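Local coordinates for protein proteinase K (Serratia sp., PDB 2B6N) that probably cleaves peptide bonds within proteins as a secreted, calcium-binding serine endopeptidase of the subtilase family, this chain being its catalytic domain, at residues T34-D39 against N119-P124; G109-I114 against S136-D141. One frame throughout, in Å; residues are numbered along the deposited sequence.

How the contacts relate
Helix 107-120 is the element the two contacts share: contact 1 takes its C-terminal end and the loop that follows, contact 2 a length nearer its N-terminus. Their centres lie about 15 Å apart, and the nearest atoms stay about 4 Å from each other without touching. Contact 1, its centre about 12 Å from that of the chain, brings the loop against strand 34-39 of the parallel sheet; contact 2, its centre at about 17 Å, sets helices 107-120 and 137-148 side by side. Each is partly buried and buries nearly the same surface, 170 and 169 Å². Contact 1 combines a backbone bond and a water bridge with one phenylalanine-alanine contact, whereas contact 2 rests on aliphatic packing, its side-chain hydrogen bonds between segment residues lying within 136-141.

Contact 1 of 2, residues T34-D39 against N119-P124; sequences TAFVID and NNASGP
Thr34 N donates to Pro124 O, 3.0 Å away, and this backbone bond ties the start of strand 34-39 to the end of the loop 121-124. Its N-H...O angle is 159°. A water reinforces the same corner: it accepts from Thr34 OG1 at 2.9 Å and donates to both Ser122 O and Pro124 O. Pro124 O is therefore gripped twice, by an amide and by the water, while the water's second donor bond ties the turn of the loop to the threonine hydroxyl.

The fold accounts for this placement. Helix 107-120 packs on the central parallel sheet of the subtilase domain, and the loop after it brings the chain back to enter strand 125-129 alongside strand 34-39. Further bonds from Thr34 and Phe36 to Val126 continue the pairing begun at Pro124. The far end of strand 34-39 carries Asp39, the predicted charge-relay aspartate, which bonds to His72; the touching residues, Thr34 and Phe36, lie in the first half of the strand, away from that site.

Between the two segments, apolar contact is made by Phe36 and Ala121, the latter being the first residue to leave helical geometry. Ala121 CB lies 3.7 Å from Phe36 CE1, approaching the ring obliquely, and Phe36 CZ is 3.8 Å from Ala121 CA. With CG anti to the carbonyl carbon (chi1 -67°), the phenyl ring extends to the helix end. Thr34 CG2 sits 3.6 Å above one ring face, offset toward the rim, so the neighbour two residues back in the strand covers part of that face.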
loop_
_atom_site.group_PDB
_atom_site.type_symbol
_atom_site.label_atom_id
_atom_site.label_comp_id
_atom_site.label_asym_id
_atom_site.label_seq_id
_atom_site.Cartn_x
_atom_site.Cartn_y
_atom_site.Cartn_z
ATOM N N THR A 34 -12.657 3.960 -0.650
ATOM C CA THR A 34 -12.312 2.991 -1.684
ATOM C C THR A 34 -10.800 2.988 -1.893
ATOM O O THR A 34 -10.176 4.037 -2.031
ATOM C CB THR A 34 -13.026 3.311 -3.016
ATOM O OG1 THR A 34 -14.436 3.300 -2.796
ATOM C CG2 THR A 34 -12.708 2.251 -4.077
ATOM N N ALA A 35 -10.222 1.794 -1.884
ATOM C CA ALA A 35 -8.798 1.629 -2.091
ATOM C C ALA A 35 -8.602 0.976 -3.442
ATOM O O ALA A 35 -9.060 -0.143 -3.668
ATOM C CB ALA A 35 -8.196 0.751 -0.989
ATOM N N PHE A 36 -7.919 1.689 -4.324
ATOM C CA PHE A 36 -7.607 1.216 -5.675
ATOM C C PHE A 36 -6.237 0.524 -5.682
ATOM O O PHE A 36 -5.218 1.118 -5.327
ATOM C CB PHE A 36 -7.655 2.397 -6.645
ATOM C CG PHE A 36 -9.038 2.962 -6.817
ATOM C CD1 PHE A 36 -9.496 4.017 -6.010
ATOM C CD2 PHE A 36 -9.896 2.426 -7.771
ATOM C CE1 PHE A 36 -10.803 4.536 -6.166
ATOM C CE2 PHE A 36 -11.200 2.936 -7.942
ATOM C CZ PHE A 36 -11.655 3.980 -7.140
ATOM N N VAL A 37 -6.218 -0.746 -6.070
ATOM C CA VAL A 37 -4.993 -1.527 -6.013
ATOM C C VAL A 37 -4.453 -1.664 -7.430
ATOM O O VAL A 37 -4.991 -2.429 -8.231
ATOM C CB VAL A 37 -5.245 -2.903 -5.366
ATOM C CG1 VAL A 37 -3.931 -3.711 -5.303
ATOM C CG2 VAL A 37 -5.841 -2.717 -3.962
ATOM N N ILE A 38 -3.432 -0.873 -7.744
ATOM C CA ILE A 38 -2.859 -0.848 -9.103
ATOM C C ILE A 38 -1.713 -1.853 -9.128
ATOM O O ILE A 38 -0.668 -1.600 -8.553
ATOM C CB ILE A 38 -2.352 0.584 -9.475
ATOM C CG1 ILE A 38 -3.486 1.614 -9.300
ATOM C CG2 ILE A 38 -1.763 0.585 -10.924
ATOM C CD1 ILE A 38 -3.059 3.105 -9.396
ATOM N N ASP A 39 -1.931 -3.009 -9.752
ATOM C CA ASP A 39 -1.079 -4.158 -9.476
ATOM C C ASP A 39 -1.397 -5.278 -10.476
ATOM O O ASP A 39 -1.823 -5.008 -11.621
ATOM C CB ASP A 39 -1.327 -4.617 -8.012
ATOM C CG ASP A 39 -0.103 -5.227 -7.360
ATOM O OD1 ASP A 39 0.351 -6.316 -7.822
ATOM O OD2 ASP A 39 0.386 -4.634 -6.356
ATOM N N ASN A 119 -9.883 9.269 -13.123
ATOM C CA ASN A 119 -11.132 9.525 -13.822
ATOM C C ASN A 119 -12.344 8.836 -13.217
ATOM O O ASN A 119 -13.469 9.272 -13.451
ATOM C CB ASN A 119 -10.989 9.223 -15.323
ATOM C CG ASN A 119 -9.936 10.094 -15.983
ATOM O OD1 ASN A 119 -9.744 11.259 -15.610
ATOM N ND2 ASN A 119 -9.242 9.541 -16.954
ATOM N N ASN A 120 -12.117 7.787 -12.426
ATOM C CA ASN A 120 -13.205 6.934 -11.945
ATOM C C ASN A 120 -13.441 6.925 -10.439
ATOM O O ASN A 120 -14.508 6.515 -9.983
ATOM C CB ASN A 120 -13.020 5.517 -12.446
ATOM C CG ASN A 120 -13.364 5.393 -13.905
ATOM O OD1 ASN A 120 -14.533 5.235 -14.255
ATOM N ND2 ASN A 120 -12.370 5.524 -14.764
ATOM N N ALA A 121 -12.464 7.377 -9.670
ATOM C CA ALA A 121 -12.649 7.454 -8.221
ATOM C C ALA A 121 -13.823 8.380 -7.863
ATOM O O ALA A 121 -13.982 9.454 -8.444
ATOM C CB ALA A 121 -11.374 7.920 -7.532
ATOM N N SER A 122 -14.652 7.937 -6.924
ATOM C CA SER A 122 -15.758 8.750 -6.403
ATOM C C SER A 122 -15.784 8.607 -4.883
ATOM O O SER A 122 -15.791 7.490 -4.369
ATOM C CB SER A 122 -17.099 8.298 -7.007
ATOM N N GLY A 123 -15.757 9.725 -4.164
ATOM C CA GLY A 123 -15.793 9.679 -2.697
ATOM C C GLY A 123 -14.387 9.538 -2.147
ATOM O O GLY A 123 -13.425 9.542 -2.921
ATOM N N PRO A 124 -14.248 9.382 -0.816
ATOM C CA PRO A 124 -12.888 9.259 -0.250
ATOM C C PRO A 124 -12.165 8.063 -0.885
ATOM O O PRO A 124 -12.723 6.954 -0.932
ATOM C CB PRO A 124 -13.138 9.001 1.240
ATOM C CG PRO A 124 -14.574 9.467 1.491
ATOM C CD PRO A 124 -15.306 9.267 0.206
HETATM O O HOH W 1 -15.034 5.999 -2.099
#

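Contact 2 of 2, residues G109-I114 against S136-D141; sequences GVIAGI and SQATDD
Ile111 reaches across to the first turn of helix 137-148, its CD1 lying 3.8 Å from both Ala138 C and Thr139 N. The methyl thus rests against the backbone between these residues as well as against their side chains, with Ala138 CB 3.9 Å away. Here CG1 stands anti to the carbonyl carbon (chi1 -70°) and chi2 is extended at 167°, which extends CD1 away from its own helix toward Ala138 and Thr139. CG1 follows it in, 4.0 Å from Thr139 CA.

One turn along, Ile114 meets the same threonine at about a right angle, more loosely: its CD1 is 4.2 Å from Thr139 CG2. Thr139 therefore receives both isoleucines, Ile111 beside OG1 and Ile114 at CG2. The buried side continues beyond the segments, where Ile114 also packs on Val143, Ala146 and Met129 of strand 125-129.

The two segment axes are 9.8 Å apart and run in nearly the same direction, 12° from parallel. Such neighbours fit the alpha/beta topology of subtilases: helix 107-120 leads into strand 125-129, helix 137-148 follows that strand, and the two pack beside one another on the same face of the parallel sheet.

Ala138 marks the exposed margin. On the solvent side, Gln137 NE2 donates to Asp141 OD1 within its own helix, at 2.8 Å, meeting the carboxylate from above its plane.

Ser136, at the N-cap position, shares a 3.1 Å hydroxyl-hydroxyl hydrogen bond with Thr139 OG1. That bond gives the threonine hydroxyl a partner within its own segment, consistent with a helix pair that meets by nonpolar packing against side chains and backbone.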
loop_
_atom_site.group_PDB
_atom_site.type_symbol
_atom_site.label_atom_id
_atom_site.label_comp_id
_atom_site.label_asym_id
_atom_site.label_seq_id
_atom_site.Cartn_x
_atom_site.Cartn_y
_atom_site.Cartn_z
ATOM N N GLY A 109 0.903 1.203 -19.786
ATOM C CA GLY A 109 -0.215 0.524 -19.110
ATOM C C GLY A 109 -0.362 0.991 -17.665
ATOM O O GLY A 109 -1.483 1.168 -17.163
ATOM N N VAL A 110 0.772 1.210 -16.999
ATOM C CA VAL A 110 0.739 1.703 -15.620
ATOM C C VAL A 110 0.107 3.095 -15.583
ATOM O O VAL A 110 -0.730 3.380 -14.722
ATOM C CB VAL A 110 2.141 1.746 -14.987
ATOM C CG1 VAL A 110 2.111 2.506 -13.630
ATOM C CG2 VAL A 110 2.690 0.318 -14.820
ATOM N N ILE A 111 0.533 3.952 -16.508
ATOM C CA ILE A 111 -0.050 5.298 -16.651
ATOM C C ILE A 111 -1.553 5.240 -16.964
ATOM O O ILE A 111 -2.349 6.002 -16.390
ATOM C CB ILE A 111 0.738 6.165 -17.683
ATOM C CG1 ILE A 111 2.127 6.542 -17.118
ATOM C CG2 ILE A 111 -0.090 7.395 -18.102
ATOM C CD1 ILE A 111 3.079 7.103 -18.140
ATOM N N ALA A 112 -1.948 4.331 -17.862
ATOM C CA ALA A 112 -3.369 4.093 -18.118
ATOM C C ALA A 112 -4.137 3.786 -16.827
ATOM O O ALA A 112 -5.220 4.326 -16.616
ATOM C CB ALA A 112 -3.580 2.976 -19.178
ATOM N N GLY A 113 -3.575 2.932 -15.972
ATOM C CA GLY A 113 -4.212 2.585 -14.677
ATOM C C GLY A 113 -4.311 3.769 -13.709
ATOM O O GLY A 113 -5.330 3.950 -13.018
ATOM N N ILE A 114 -3.245 4.559 -13.642
ATOM C CA ILE A 114 -3.247 5.771 -12.801
ATOM C C ILE A 114 -4.375 6.698 -13.264
ATOM O O ILE A 114 -5.184 7.170 -12.453
ATOM C CB ILE A 114 -1.899 6.519 -12.885
ATOM C CG1 ILE A 114 -0.761 5.664 -12.308
ATOM C CG2 ILE A 114 -1.977 7.851 -12.129
ATOM C CD1 ILE A 114 0.658 6.114 -12.725
ATOM N N SER A 136 10.810 8.188 -14.527
ATOM C CA SER A 136 9.932 8.525 -15.637
ATOM C C SER A 136 9.091 9.735 -15.265
ATOM O O SER A 136 8.200 9.631 -14.425
ATOM C CB SER A 136 9.012 7.346 -15.975
ATOM O OG SER A 136 8.055 7.706 -16.976
ATOM N N GLN A 137 9.360 10.879 -15.890
ATOM C CA GLN A 137 8.554 12.075 -15.615
ATOM C C GLN A 137 7.099 11.860 -16.043
ATOM O O GLN A 137 6.190 12.378 -15.415
ATOM C CB GLN A 137 9.140 13.313 -16.292
ATOM C CG GLN A 137 8.447 14.608 -15.872
ATOM C CD GLN A 137 8.595 14.895 -14.402
ATOM O OE1 GLN A 137 9.670 14.703 -13.825
ATOM N NE2 GLN A 137 7.505 15.335 -13.765
ATOM N N ALA A 138 6.885 11.095 -17.117
ATOM C CA ALA A 138 5.523 10.773 -17.585
ATOM C C ALA A 138 4.723 10.051 -16.497
ATOM O O ALA A 138 3.544 10.387 -16.236
ATOM C CB ALA A 138 5.583 9.931 -18.890
ATOM N N THR A 139 5.362 9.068 -15.858
ATOM C CA THR A 139 4.729 8.352 -14.759
ATOM C C THR A 139 4.477 9.279 -13.561
ATOM O O THR A 139 3.387 9.285 -12.978
ATOM C CB THR A 139 5.562 7.135 -14.302
ATOM O OG1 THR A 139 5.760 6.253 -15.418
ATOM C CG2 THR A 139 4.824 6.372 -13.175
ATOM N N ASP A 140 5.492 10.051 -13.191
ATOM C CA ASP A 140 5.369 11.017 -12.095
ATOM C C ASP A 140 4.237 12.034 -12.325
ATOM O O ASP A 140 3.480 12.360 -11.406
ATOM C CB ASP A 140 6.699 11.755 -11.876
ATOM C CG ASP A 140 7.869 10.817 -11.591
ATOM O OD1 ASP A 140 7.658 9.652 -11.183
ATOM O OD2 ASP A 140 9.019 11.282 -11.763
ATOM N N ASP A 141 4.131 12.535 -13.558
ATOM C CA ASP A 141 3.078 13.489 -13.902
ATOM C C ASP A 141 1.698 12.888 -13.714
ATOM O O ASP A 141 0.772 13.570 -13.243
ATOM C CB ASP A 141 3.189 13.936 -15.358
ATOM C CG ASP A 141 4.335 14.915 -15.595
ATOM O OD1 ASP A 141 4.895 15.483 -14.625
ATOM O OD2 ASP A 141 4.659 15.084 -16.783
#